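Local coordinates for xanthomonas outer protein D (PDB 2OIX) that acts as a secreted virulence factor, a desumoylating cysteine protease of the Ulp1 family, represented by an inactive mutant of its catalytic domain, at residues T2-Y13 against R171-A179. The protein carries 1 engineered substitution. Residues are numbered along the deposited sequence; the frame is centred on the assembly and turned at random.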
loop_
_atom_site.group_PDB
_atom_site.type_symbol
_atom_site.label_atom_id
_atom_site.label_comp_id
_atom_site.label_asym_id
_atom_site.label_seq_id
_atom_site.Cartn_x
_atom_site.Cartn_y
_atom_site.Cartn_z
ATOM N N THR A 2 19.405 -8.300 -0.436
ATOM C CA THR A 2 20.150 -9.327 -1.234
ATOM C C THR A 2 19.244 -10.131 -2.174
ATOM O O THR A 2 19.685 -10.572 -3.241
ATOM C CB THR A 2 20.966 -10.298 -0.332
ATOM O OG1 THR A 2 21.715 -11.198 -1.155
ATOM C CG2 THR A 2 20.054 -11.113 0.598
ATOM N N SER A 3 17.993 -10.325 -1.751
ATOM C CA SER A 3 16.967 -10.984 -2.546
ATOM C C SER A 3 15.736 -10.082 -2.551
ATOM O O SER A 3 15.633 -9.166 -1.728
ATOM C CB SER A 3 16.618 -12.350 -1.946
ATOM O OG SER A 3 15.895 -12.215 -0.724
ATOM N N TRP A 4 14.801 -10.335 -3.459
ATOM C CA TRP A 4 13.601 -9.516 -3.511
ATOM C C TRP A 4 12.393 -10.181 -2.855
ATOM O O TRP A 4 12.325 -11.410 -2.750
ATOM C CB TRP A 4 13.307 -9.028 -4.938
ATOM C CG TRP A 4 12.922 -10.090 -5.932
ATOM C CD1 TRP A 4 11.644 -10.470 -6.286
ATOM C CD2 TRP A 4 13.811 -10.892 -6.730
ATOM N NE1 TRP A 4 11.695 -11.460 -7.249
ATOM C CE2 TRP A 4 13.008 -11.741 -7.532
ATOM C CE3 TRP A 4 15.208 -10.980 -6.839
ATOM C CZ2 TRP A 4 13.557 -12.661 -8.430
ATOM C CZ3 TRP A 4 15.754 -11.896 -7.736
ATOM C CH2 TRP A 4 14.927 -12.727 -8.517
ATOM N N LEU A 5 11.476 -9.350 -2.372
ATOM C CA LEU A 5 10.238 -9.814 -1.754
ATOM C C LEU A 5 9.204 -10.199 -2.810
ATOM O O LEU A 5 9.060 -9.499 -3.812
ATOM C CB LEU A 5 9.652 -8.732 -0.829
ATOM C CG LEU A 5 10.423 -8.352 0.441
ATOM C CD1 LEU A 5 9.504 -7.540 1.377
ATOM C CD2 LEU A 5 11.043 -9.522 1.187
ATOM N N LEU A 6 8.516 -11.325 -2.588
ATOM C CA LEU A 6 7.406 -11.789 -3.446
ATOM C C LEU A 6 6.059 -11.346 -2.859
ATOM O O LEU A 6 6.014 -10.888 -1.723
ATOM C CB LEU A 6 7.434 -13.312 -3.555
ATOM C CG LEU A 6 8.767 -13.964 -3.954
ATOM C CD1 LEU A 6 8.618 -15.481 -4.096
ATOM C CD2 LEU A 6 9.313 -13.392 -5.238
ATOM N N ASP A 7 4.984 -11.500 -3.618
ATOM C CA ASP A 7 3.624 -11.162 -3.154
ATOM C C ASP A 7 3.355 -11.808 -1.786
ATOM O O ASP A 7 2.787 -11.166 -0.910
ATOM C CB ASP A 7 2.569 -11.668 -4.150
ATOM C CG ASP A 7 2.647 -10.971 -5.516
ATOM O OD1 ASP A 7 2.100 -9.845 -5.680
ATOM O OD2 ASP A 7 3.233 -11.583 -6.449
ATOM N N GLY A 8 3.734 -13.095 -1.655
ATOM C CA GLY A 8 3.577 -13.880 -0.422
ATOM C C GLY A 8 4.288 -13.349 0.816
ATOM O O GLY A 8 3.813 -13.532 1.934
ATOM N N HIS A 9 5.438 -12.714 0.638
ATOM C CA HIS A 9 6.129 -12.085 1.755
ATOM C C HIS A 9 5.414 -10.863 2.250
ATOM O O HIS A 9 5.333 -10.650 3.458
ATOM C CB HIS A 9 7.512 -11.670 1.328
ATOM C CG HIS A 9 8.398 -12.824 1.004
ATOM N ND1 HIS A 9 8.838 -13.082 -0.277
ATOM C CD2 HIS A 9 8.932 -13.795 1.786
ATOM C CE1 HIS A 9 9.621 -14.147 -0.267
ATOM N NE2 HIS A 9 9.671 -14.613 0.967
ATOM N N LEU A 10 4.939 -10.046 1.310
ATOM C CA LEU A 10 4.187 -8.843 1.653
ATOM C C LEU A 10 2.910 -9.254 2.377
ATOM O O LEU A 10 2.615 -8.728 3.447
ATOM C CB LEU A 10 3.878 -8.011 0.397
ATOM C CG LEU A 10 4.905 -6.913 0.021
ATOM C CD1 LEU A 10 6.043 -7.553 -0.618
ATOM C CD2 LEU A 10 4.258 -5.969 -1.028
ATOM N N ARG A 11 2.176 -10.216 1.797
ATOM C CA ARG A 11 0.983 -10.772 2.430
ATOM C C ARG A 11 1.193 -11.305 3.853
ATOM O O ARG A 11 0.364 -11.047 4.737
ATOM C CB ARG A 11 0.374 -11.878 1.558
ATOM C CG ARG A 11 -0.906 -12.453 2.116
ATOM C CD ARG A 11 -2.034 -11.421 2.069
ATOM N NE ARG A 11 -3.209 -11.854 2.826
ATOM C CZ ARG A 11 -4.289 -12.428 2.294
ATOM N NH1 ARG A 11 -4.381 -12.634 0.981
ATOM N NH2 ARG A 11 -5.292 -12.797 3.086
ATOM N N ALA A 12 2.293 -12.029 4.076
ATOM C CA ALA A 12 2.600 -12.599 5.379
ATOM C C ALA A 12 2.919 -11.487 6.390
ATOM O O ALA A 12 2.513 -11.543 7.557
ATOM C CB ALA A 12 3.801 -13.585 5.286
ATOM N N TYR A 13 3.649 -10.480 5.925
ATOM C CA TYR A 13 3.944 -9.340 6.773
ATOM C C TYR A 13 2.667 -8.566 7.128
ATOM O O TYR A 13 2.435 -8.258 8.303
ATOM C CB TYR A 13 4.980 -8.439 6.126
ATOM C CG TYR A 13 5.534 -7.406 7.089
ATOM C CD1 TYR A 13 6.767 -7.596 7.729
ATOM C CD2 TYR A 13 4.805 -6.246 7.386
ATOM C CE1 TYR A 13 7.277 -6.629 8.617
ATOM C CE2 TYR A 13 5.303 -5.293 8.279
ATOM C CZ TYR A 13 6.529 -5.482 8.864
ATOM O OH TYR A 13 6.996 -4.539 9.751
ATOM N N ARG A 171 16.102 -5.003 6.431
ATOM C CA ARG A 171 15.723 -6.346 6.035
ATOM C C ARG A 171 15.567 -7.205 7.291
ATOM O O ARG A 171 14.611 -7.973 7.410
ATOM C CB ARG A 171 16.712 -6.922 5.028
ATOM C CG ARG A 171 16.338 -8.285 4.481
ATOM C CD ARG A 171 14.885 -8.375 3.967
ATOM N NE ARG A 171 14.825 -9.363 2.891
ATOM C CZ ARG A 171 14.706 -9.066 1.599
ATOM N NH1 ARG A 171 14.581 -7.800 1.188
ATOM N NH2 ARG A 171 14.684 -10.048 0.717
ATOM N N GLY A 172 16.481 -6.999 8.240
ATOM C CA GLY A 172 16.501 -7.680 9.536
ATOM C C GLY A 172 15.196 -7.853 10.299
ATOM O O GLY A 172 14.800 -8.980 10.596
ATOM N N LEU A 173 14.527 -6.751 10.638
ATOM C CA LEU A 173 13.320 -6.847 11.468
ATOM C C LEU A 173 12.140 -7.365 10.641
ATOM O O LEU A 173 11.218 -7.980 11.176
ATOM C CB LEU A 173 12.985 -5.508 12.153
ATOM C CG LEU A 173 11.552 -5.315 12.689
ATOM C CD1 LEU A 173 11.393 -5.846 14.115
ATOM C CD2 LEU A 173 11.086 -3.856 12.601
ATOM N N ILE A 174 12.189 -7.125 9.340
ATOM C CA ILE A 174 11.221 -7.729 8.434
ATOM C C ILE A 174 11.386 -9.252 8.452
ATOM O O ILE A 174 10.414 -9.978 8.627
ATOM C CB ILE A 174 11.307 -7.150 6.997
ATOM C CG1 ILE A 174 10.643 -5.761 6.959
ATOM C CG2 ILE A 174 10.553 -8.051 5.989
ATOM C CD1 ILE A 174 10.952 -4.945 5.723
ATOM N N ARG A 175 12.616 -9.719 8.285
ATOM C CA ARG A 175 12.944 -11.137 8.407
ATOM C C ARG A 175 12.503 -11.734 9.746
ATOM O O ARG A 175 11.966 -12.839 9.787
ATOM C CB ARG A 175 14.451 -11.350 8.237
ATOM C CG ARG A 175 14.908 -11.290 6.801
ATOM C CD ARG A 175 16.354 -11.753 6.606
ATOM N NE ARG A 175 16.721 -11.489 5.219
ATOM C CZ ARG A 175 17.827 -11.902 4.610
ATOM N NH1 ARG A 175 18.733 -12.639 5.254
ATOM N NH2 ARG A 175 18.015 -11.578 3.330
ATOM N N ASP A 176 12.732 -10.995 10.828
ATOM C CA ASP A 176 12.336 -11.425 12.171
ATOM C C ASP A 176 10.821 -11.553 12.293
ATOM O O ASP A 176 10.326 -12.497 12.901
ATOM C CB ASP A 176 12.843 -10.434 13.221
ATOM C CG ASP A 176 14.204 -10.807 13.773
ATOM O OD1 ASP A 176 14.943 -11.577 13.122
ATOM O OD2 ASP A 176 14.533 -10.299 14.863
ATOM N N ARG A 177 10.096 -10.587 11.737
ATOM C CA ARG A 177 8.632 -10.619 11.735
ATOM C C ARG A 177 8.083 -11.708 10.828
ATOM O O ARG A 177 7.100 -12.363 11.178
ATOM C CB ARG A 177 8.038 -9.249 11.390
ATOM C CG ARG A 177 7.698 -8.450 12.640
ATOM C CD ARG A 177 7.814 -6.980 12.396
ATOM N NE ARG A 177 7.607 -6.225 13.629
ATOM C CZ ARG A 177 7.595 -4.892 13.695
ATOM N NH1 ARG A 177 7.780 -4.143 12.588
ATOM N NH2 ARG A 177 7.404 -4.302 14.877
ATOM N N LEU A 178 8.734 -11.918 9.685
ATOM C CA LEU A 178 8.402 -13.025 8.795
ATOM C C LEU A 178 8.718 -14.401 9.418
ATOM O O LEU A 178 8.027 -15.384 9.134
ATOM C CB LEU A 178 9.122 -12.881 7.449
ATOM C CG LEU A 178 8.654 -11.870 6.402
ATOM C CD1 LEU A 178 9.519 -12.000 5.170
ATOM C CD2 LEU A 178 7.206 -12.047 6.041
ATOM N N ALA A 179 9.760 -14.466 10.251
ATOM C CA ALA A 179 10.130 -15.701 10.948
ATOM C C ALA A 179 9.111 -16.071 12.027
ATOM O O ALA A 179 9.060 -17.220 12.468
ATOM C CB ALA A 179 11.535 -15.598 11.547
#
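The hydroxyl of Y13 is gripped by two groups: NH1 of R177 donates to its OH over 3.0 Å, and E145 of helix 136-153 forms a second hydrogen bond with it. The arginine bond is bent (136°), and the phenol ring and guanidinium planes are steeply inclined. With CG anti to its backbone N (chi1 -168°), the tyrosine swings its ring against helix 171-179, where CE1 packs on R177 CD and lies 3.9 Å from I174 CG1. Tyrosine suits the place, offering apolar ring carbons for packing and a hydroxyl at the end for the hydrogen bonds. L178 fits beside helix 7-20, its CD2 3.8 Å from A12 CB; the short alanine lets it approach, and its other methyl, CD1, meets the H9 ring. At the start of helix 171-179, against the loop before helix 7-20, R171 NH2 donates a hydrogen bond to S3 O at 2.8 Å, from above the carbonyl plane, while L5 CD2 lies 3.6 Å over the centre of one guanidinium face. Segments 7-13 and 171-179 cross at 76° beside helix 136-153 of the Ulp1-type catalytic domain, which supplies acidic partners: R171 NH1 forms a salt bridge with D138 and R177 pairs more weakly with E145, probably offsetting their charge where the apolar surfaces close.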